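Exo-1,3/1,4-beta-glucanase (Pseudoalteromonas sp., PDB 3UT0) probably acts as a glycoside hydrolase of family 3 that cleaves beta-linked glucans, with beta-glucosidase activity the likely assignment, and carries bound calcium. Local coordinates at residues G230-D235 with S261-N266; A697-Y702 with I779-R784. One frame throughout, in Å; residues are numbered along the deposited sequence.

Contact 1 (230-235 with 261-266) and contact 2 (697-702 with 779-784) sit in different parts of the chain, the first in the family 3 N-terminal region and the second in the galactose-binding-like region, their nearest atoms about 17 Å apart. Contact 1 is partly buried: two short parallel strands give way to loops, where side-chain amide and indole groups take over the bonding of the backbone. Contact 2 is buried and joins two central strands of an antiparallel sheet, with leucines on one face and a serine, aspartate and arginine network on the other. Polar side chains thus extend the pairing in contact 1, whereas in contact 2 they line one face of a sheet.

Contact 1: G230-D235 with S261-N266; sequences GNTLID and SFNSWN
Asn231 and Thr232 pair in parallel with Ser264 and Trp265, and the backbone bonds run from Ser264 N to Gly230 O, Thr232 N to Ser264 O and Asn266 N to Thr232 O. On one face the Ser264 hydroxyl gives a hydrogen bond to Asn231 OD1, OG to OD1 2.6 Å, coming in from above the amide plane; the same oxygen also accepts from Gly267 N. On the other, Asn263 ND2 lies 3.2 Å from Thr232 OG1, whose hydroxyl is bonded to Gly219 O. The two short strands, with 268-269, form a small mixed sheet in the segments that follow strands 211-217 and 257-260 of the family 3 N-terminal domain, a TIM-barrel-type fold. Past the strands, Asn266 continues the pairing with its side chain: OD1 takes Ile234 N at 3.0 Å, in the amide plane on a lone pair, while ND2 returns a bond to Ile234 O. Trp265, with CG anti to its N (chi1 175°), brings NE1 to Ile234 O at 2.9 Å, from the face of the carbonyl plane opposite Asn266 ND2. That ND2 also lies over one face of the indole, offset toward the rim. With an alanine at Asn266, Ile234 N would probably lose its acceptor and Ile234 O one of its two donors. Ile234 CG2 comes within 3.8 Å of Trp265 NE1, and Leu239 of helix 236-243 touches both side chains.

Contact 2: A697-Y702 with I779-R784; sequences ALSLSY and ITDALR
Leu700 and Leu783 form the antiparallel hydrogen-bonded pair at the middle of this contact, Leu700 N to Leu783 O at 3.0 Å and Leu783 N to Leu700 O at 3.2 Å. Leu700 O also receives a weak bond from Ala782 N, because Ala782 and Leu783 both face Leu700 in a classic beta bulge. The register therefore slips by one, and Ser701 pairs with Asp781. The buried leucine side is closely packed: Leu700 CB meets Leu783 CB at 3.9 Å, Leu733 of strand 731-737 touches Leu783, and Leu638 and Leu643 touch Leu700. Next to it, Tyr702 lays CE2 obliquely against Ile779 CG2 at 3.6 Å and against Ala782 CB at 3.7 Å, while its backbone N bonds to Thr780 O.

The other face is polar and less closely packed across the strands: Ser699 CB comes no nearer to Arg784 CG than 4.3 Å, and although Ser701 and Asp781 are buried, Arg784 is partly open to solvent. Ser701 OG donates to Asp781 OD1 at 2.8 Å from above the carboxylate plane; the serine's chi1 of -52° sets OG anti to the carbonyl carbon and directs it at the acid. Arg784 grips Asp781 OD2 side-on, NE and NH2 each 2.9 Å from that oxygen, which lies in the guanidinium plane. The arginine chain bends at chi3 (-59°) to turn back to this residue of its own strand, a salt bridge that would probably stabilise the charged acid. Leu698 meets Phe690 and Trp692 of strand 687-692 in the other sheet, so an apolar inner face and a polar outer one are consistent with the beta-sandwich of galactose-binding-like domains.

Contact 1: G230-D235 with S261-N266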
loop_
_atom_site.group_PDB
_atom_site.type_symbol
_atom_site.label_atom_id
_atom_site.label_comp_id
_atom_site.label_asym_id
_atom_site.label_seq_id
_atom_site.Cartn_x
_atom_site.Cartn_y
_atom_site.Cartn_z
ATOM N N GLY A 230 -5.932 6.850 1.062
ATOM C CA GLY A 230 -6.466 8.178 1.284
ATOM C C GLY A 230 -6.451 8.999 0.006
ATOM O O GLY A 230 -6.597 8.469 -1.098
ATOM N N ASN A 231 -6.438 10.308 0.187
ATOM C CA ASN A 231 -6.583 11.286 -0.877
ATOM C C ASN A 231 -5.279 12.011 -1.152
ATOM O O ASN A 231 -4.650 12.514 -0.226
ATOM C CB ASN A 231 -7.660 12.299 -0.525
ATOM C CG ASN A 231 -8.082 13.134 -1.714
ATOM O OD1 ASN A 231 -7.900 12.737 -2.864
ATOM N ND2 ASN A 231 -8.574 14.338 -1.442
ATOM N N THR A 232 -4.794 11.946 -2.374
ATOM C CA THR A 232 -3.550 12.618 -2.712
ATOM C C THR A 232 -3.816 13.991 -3.292
ATOM O O THR A 232 -4.268 14.100 -4.426
ATOM C CB THR A 232 -2.735 11.779 -3.702
ATOM O OG1 THR A 232 -2.429 10.539 -3.079
ATOM C CG2 THR A 232 -1.474 12.505 -4.108
ATOM N N LEU A 233 -3.458 15.032 -2.550
ATOM C CA LEU A 233 -3.805 16.388 -2.954
ATOM C C LEU A 233 -2.595 17.090 -3.520
ATOM O O LEU A 233 -1.719 17.536 -2.790
ATOM C CB LEU A 233 -4.295 17.175 -1.742
ATOM C CG LEU A 233 -5.801 17.387 -1.687
ATOM C CD1 LEU A 233 -6.208 18.069 -0.381
ATOM C CD2 LEU A 233 -6.238 18.199 -2.881
ATOM N N ILE A 234 -2.517 17.113 -4.842
ATOM C CA ILE A 234 -1.352 17.668 -5.518
ATOM C C ILE A 234 -1.686 17.960 -6.986
ATOM O O ILE A 234 -2.578 17.336 -7.548
ATOM C CB ILE A 234 -0.157 16.678 -5.440
ATOM C CG1 ILE A 234 1.171 17.399 -5.670
ATOM C CG2 ILE A 234 -0.367 15.457 -6.365
ATOM C CD1 ILE A 234 2.370 16.513 -5.384
ATOM N N ASP A 235 -1.047 18.957 -7.590
ATOM C CA ASP A 235 -1.311 19.214 -9.011
ATOM C C ASP A 235 -0.649 18.129 -9.871
ATOM O O ASP A 235 0.163 17.348 -9.382
ATOM C CB ASP A 235 -0.882 20.604 -9.489
ATOM C CG ASP A 235 0.596 20.861 -9.319
ATOM O OD1 ASP A 235 0.995 22.023 -9.466
ATOM O OD2 ASP A 235 1.324 19.973 -8.829
ATOM N N SER A 261 -3.578 2.218 -8.403
ATOM C CA SER A 261 -3.464 2.453 -6.951
ATOM C C SER A 261 -4.819 2.649 -6.261
ATOM O O SER A 261 -5.786 3.102 -6.892
ATOM C CB SER A 261 -2.588 3.668 -6.667
ATOM O OG SER A 261 -3.116 4.842 -7.254
ATOM N N PHE A 262 -4.878 2.303 -4.977
ATOM C CA PHE A 262 -6.097 2.462 -4.179
ATOM C C PHE A 262 -6.494 3.899 -3.864
ATOM O O PHE A 262 -7.669 4.195 -3.688
ATOM C CB PHE A 262 -5.927 1.780 -2.813
ATOM C CG PHE A 262 -6.130 0.293 -2.815
ATOM C CD1 PHE A 262 -7.352 -0.225 -3.169
ATOM C CD2 PHE A 262 -5.140 -0.580 -2.397
ATOM C CE1 PHE A 262 -7.585 -1.579 -3.141
ATOM C CE2 PHE A 262 -5.383 -1.935 -2.357
ATOM C CZ PHE A 262 -6.602 -2.433 -2.741
ATOM N N ASN A 263 -5.518 4.781 -3.776
ATOM C CA ASN A 263 -5.792 6.139 -3.360
ATOM C C ASN A 263 -6.613 6.906 -4.380
ATOM O O ASN A 263 -6.730 6.500 -5.543
ATOM C CB ASN A 263 -4.475 6.861 -3.070
ATOM C CG ASN A 263 -3.579 6.923 -4.301
ATOM O OD1 ASN A 263 -3.003 5.905 -4.675
ATOM N ND2 ASN A 263 -3.438 8.087 -4.913
ATOM N N SER A 264 -7.097 8.066 -3.964
ATOM C CA SER A 264 -7.730 8.989 -4.886
ATOM C C SER A 264 -6.724 10.072 -5.186
ATOM O O SER A 264 -5.766 10.268 -4.446
ATOM C CB SER A 264 -9.006 9.584 -4.284
ATOM O OG SER A 264 -8.774 10.254 -3.051
ATOM N N TRP A 265 -6.938 10.747 -6.303
ATOM C CA TRP A 265 -6.164 11.924 -6.652
ATOM C C TRP A 265 -7.118 13.096 -6.742
ATOM O O TRP A 265 -8.065 13.068 -7.522
ATOM C CB TRP A 265 -5.430 11.733 -7.983
ATOM C CG TRP A 265 -4.720 12.940 -8.469
ATOM C CD1 TRP A 265 -3.900 13.745 -7.733
ATOM C CD2 TRP A 265 -4.739 13.489 -9.792
ATOM N NE1 TRP A 265 -3.411 14.761 -8.513
ATOM C CE2 TRP A 265 -3.915 14.633 -9.781
ATOM C CE3 TRP A 265 -5.377 13.132 -10.982
ATOM C CZ2 TRP A 265 -3.705 15.419 -10.917
ATOM C CZ3 TRP A 265 -5.176 13.919 -12.099
ATOM C CH2 TRP A 265 -4.346 15.050 -12.059
ATOM N N ASN A 266 -6.890 14.088 -5.886
ATOM C CA ASN A 266 -7.733 15.270 -5.775
ATOM C C ASN A 266 -9.215 14.874 -5.751
ATOM O O ASN A 266 -10.029 15.420 -6.480
ATOM C CB ASN A 266 -7.445 16.247 -6.917
ATOM C CG ASN A 266 -6.010 16.784 -6.873
ATOM O OD1 ASN A 266 -5.390 16.851 -5.821
ATOM N ND2 ASN A 266 -5.490 17.177 -8.026
#

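Contact 2: A697-Y702 with I779-R784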
loop_
_atom_site.group_PDB
_atom_site.type_symbol
_atom_site.label_atom_id
_atom_site.label_comp_id
_atom_site.label_asym_id
_atom_site.label_seq_id
_atom_site.Cartn_x
_atom_site.Cartn_y
_atom_site.Cartn_z
ATOM N N ALA A 697 -30.757 15.012 -5.409
ATOM C CA ALA A 697 -30.643 15.407 -4.033
ATOM C C ALA A 697 -30.193 14.220 -3.208
ATOM O O ALA A 697 -30.767 13.132 -3.276
ATOM C CB ALA A 697 -31.987 15.940 -3.517
ATOM N N LEU A 698 -29.158 14.455 -2.421
ATOM C CA LEU A 698 -28.721 13.534 -1.388
ATOM C C LEU A 698 -29.298 13.945 -0.050
ATOM O O LEU A 698 -29.320 15.128 0.261
ATOM C CB LEU A 698 -27.195 13.557 -1.283
ATOM C CG LEU A 698 -26.667 12.874 -0.027
ATOM C CD1 LEU A 698 -26.922 11.378 -0.101
ATOM C CD2 LEU A 698 -25.215 13.179 0.159
ATOM N N SER A 699 -29.743 12.990 0.757
ATOM C CA SER A 699 -30.112 13.353 2.117
ATOM C C SER A 699 -29.650 12.321 3.133
ATOM O O SER A 699 -29.611 11.126 2.842
ATOM C CB SER A 699 -31.623 13.658 2.231
ATOM O OG SER A 699 -32.423 12.610 1.720
ATOM N N LEU A 700 -29.250 12.801 4.301
ATOM C CA LEU A 700 -29.085 11.936 5.451
ATOM C C LEU A 700 -30.410 12.027 6.208
ATOM O O LEU A 700 -30.773 13.091 6.704
ATOM C CB LEU A 700 -27.911 12.418 6.294
ATOM C CG LEU A 700 -27.620 11.661 7.587
ATOM C CD1 LEU A 700 -27.534 10.201 7.295
ATOM C CD2 LEU A 700 -26.337 12.166 8.245
ATOM N N SER A 701 -31.142 10.918 6.247
ATOM C CA SER A 701 -32.538 10.917 6.664
ATOM C C SER A 701 -32.852 9.977 7.818
ATOM O O SER A 701 -32.213 8.945 7.993
ATOM C CB SER A 701 -33.423 10.539 5.481
ATOM O OG SER A 701 -33.143 11.351 4.361
ATOM N N TYR A 702 -33.868 10.339 8.589
ATOM C CA TYR A 702 -34.412 9.456 9.607
ATOM C C TYR A 702 -35.316 8.429 8.912
ATOM O O TYR A 702 -36.045 8.767 7.980
ATOM C CB TYR A 702 -35.186 10.276 10.664
ATOM C CG TYR A 702 -34.330 11.246 11.464
ATOM C CD1 TYR A 702 -33.717 10.848 12.644
ATOM C CD2 TYR A 702 -34.127 12.551 11.034
ATOM C CE1 TYR A 702 -32.929 11.715 13.376
ATOM C CE2 TYR A 702 -33.334 13.432 11.764
ATOM C CZ TYR A 702 -32.744 13.006 12.938
ATOM O OH TYR A 702 -31.961 13.864 13.675
ATOM N N ILE A 779 -38.776 15.971 11.839
ATOM C CA ILE A 779 -37.691 16.040 10.865
ATOM C C ILE A 779 -37.564 14.753 10.049
ATOM O O ILE A 779 -37.567 13.655 10.594
ATOM C CB ILE A 779 -36.347 16.387 11.557
ATOM C CG1 ILE A 779 -36.397 17.799 12.120
ATOM C CG2 ILE A 779 -35.174 16.264 10.607
ATOM C CD1 ILE A 779 -36.816 18.819 11.088
ATOM N N THR A 780 -37.465 14.898 8.734
ATOM C CA THR A 780 -37.315 13.731 7.888
ATOM C C THR A 780 -35.959 13.693 7.163
ATOM O O THR A 780 -35.398 12.625 6.960
ATOM C CB THR A 780 -38.506 13.573 6.940
ATOM O OG1 THR A 780 -38.469 12.265 6.370
ATOM C CG2 THR A 780 -38.457 14.615 5.846
ATOM N N ASP A 781 -35.414 14.857 6.825
ATOM C CA ASP A 781 -34.058 14.929 6.296
ATOM C C ASP A 781 -33.165 15.771 7.175
ATOM O O ASP A 781 -33.283 16.996 7.198
ATOM C CB ASP A 781 -34.043 15.517 4.892
ATOM C CG ASP A 781 -34.681 14.613 3.875
ATOM O OD1 ASP A 781 -34.959 13.443 4.209
ATOM O OD2 ASP A 781 -34.889 15.081 2.736
ATOM N N ALA A 782 -32.265 15.100 7.888
ATOM C CA ALA A 782 -31.359 15.770 8.817
ATOM C C ALA A 782 -30.376 16.648 8.047
ATOM O O ALA A 782 -29.973 17.718 8.509
ATOM C CB ALA A 782 -30.614 14.762 9.654
ATOM N N LEU A 783 -29.988 16.174 6.869
ATOM C CA LEU A 783 -29.076 16.888 5.996
ATOM C C LEU A 783 -29.579 16.706 4.562
ATOM O O LEU A 783 -30.172 15.690 4.236
ATOM C CB LEU A 783 -27.682 16.312 6.212
ATOM C CG LEU A 783 -26.522 16.540 5.249
ATOM C CD1 LEU A 783 -26.408 17.977 4.930
ATOM C CD2 LEU A 783 -25.274 16.071 5.952
ATOM N N ARG A 784 -29.414 17.709 3.717
ATOM C CA ARG A 784 -29.840 17.561 2.333
ATOM C C ARG A 784 -28.990 18.433 1.435
ATOM O O ARG A 784 -28.887 19.627 1.665
ATOM C CB ARG A 784 -31.305 17.935 2.161
ATOM C CG ARG A 784 -31.843 17.652 0.775
ATOM C CD ARG A 784 -33.249 18.189 0.576
ATOM N NE ARG A 784 -34.219 17.641 1.522
ATOM C CZ ARG A 784 -35.363 18.242 1.847
ATOM N NH1 ARG A 784 -35.674 19.415 1.310
ATOM N NH2 ARG A 784 -36.190 17.677 2.720
#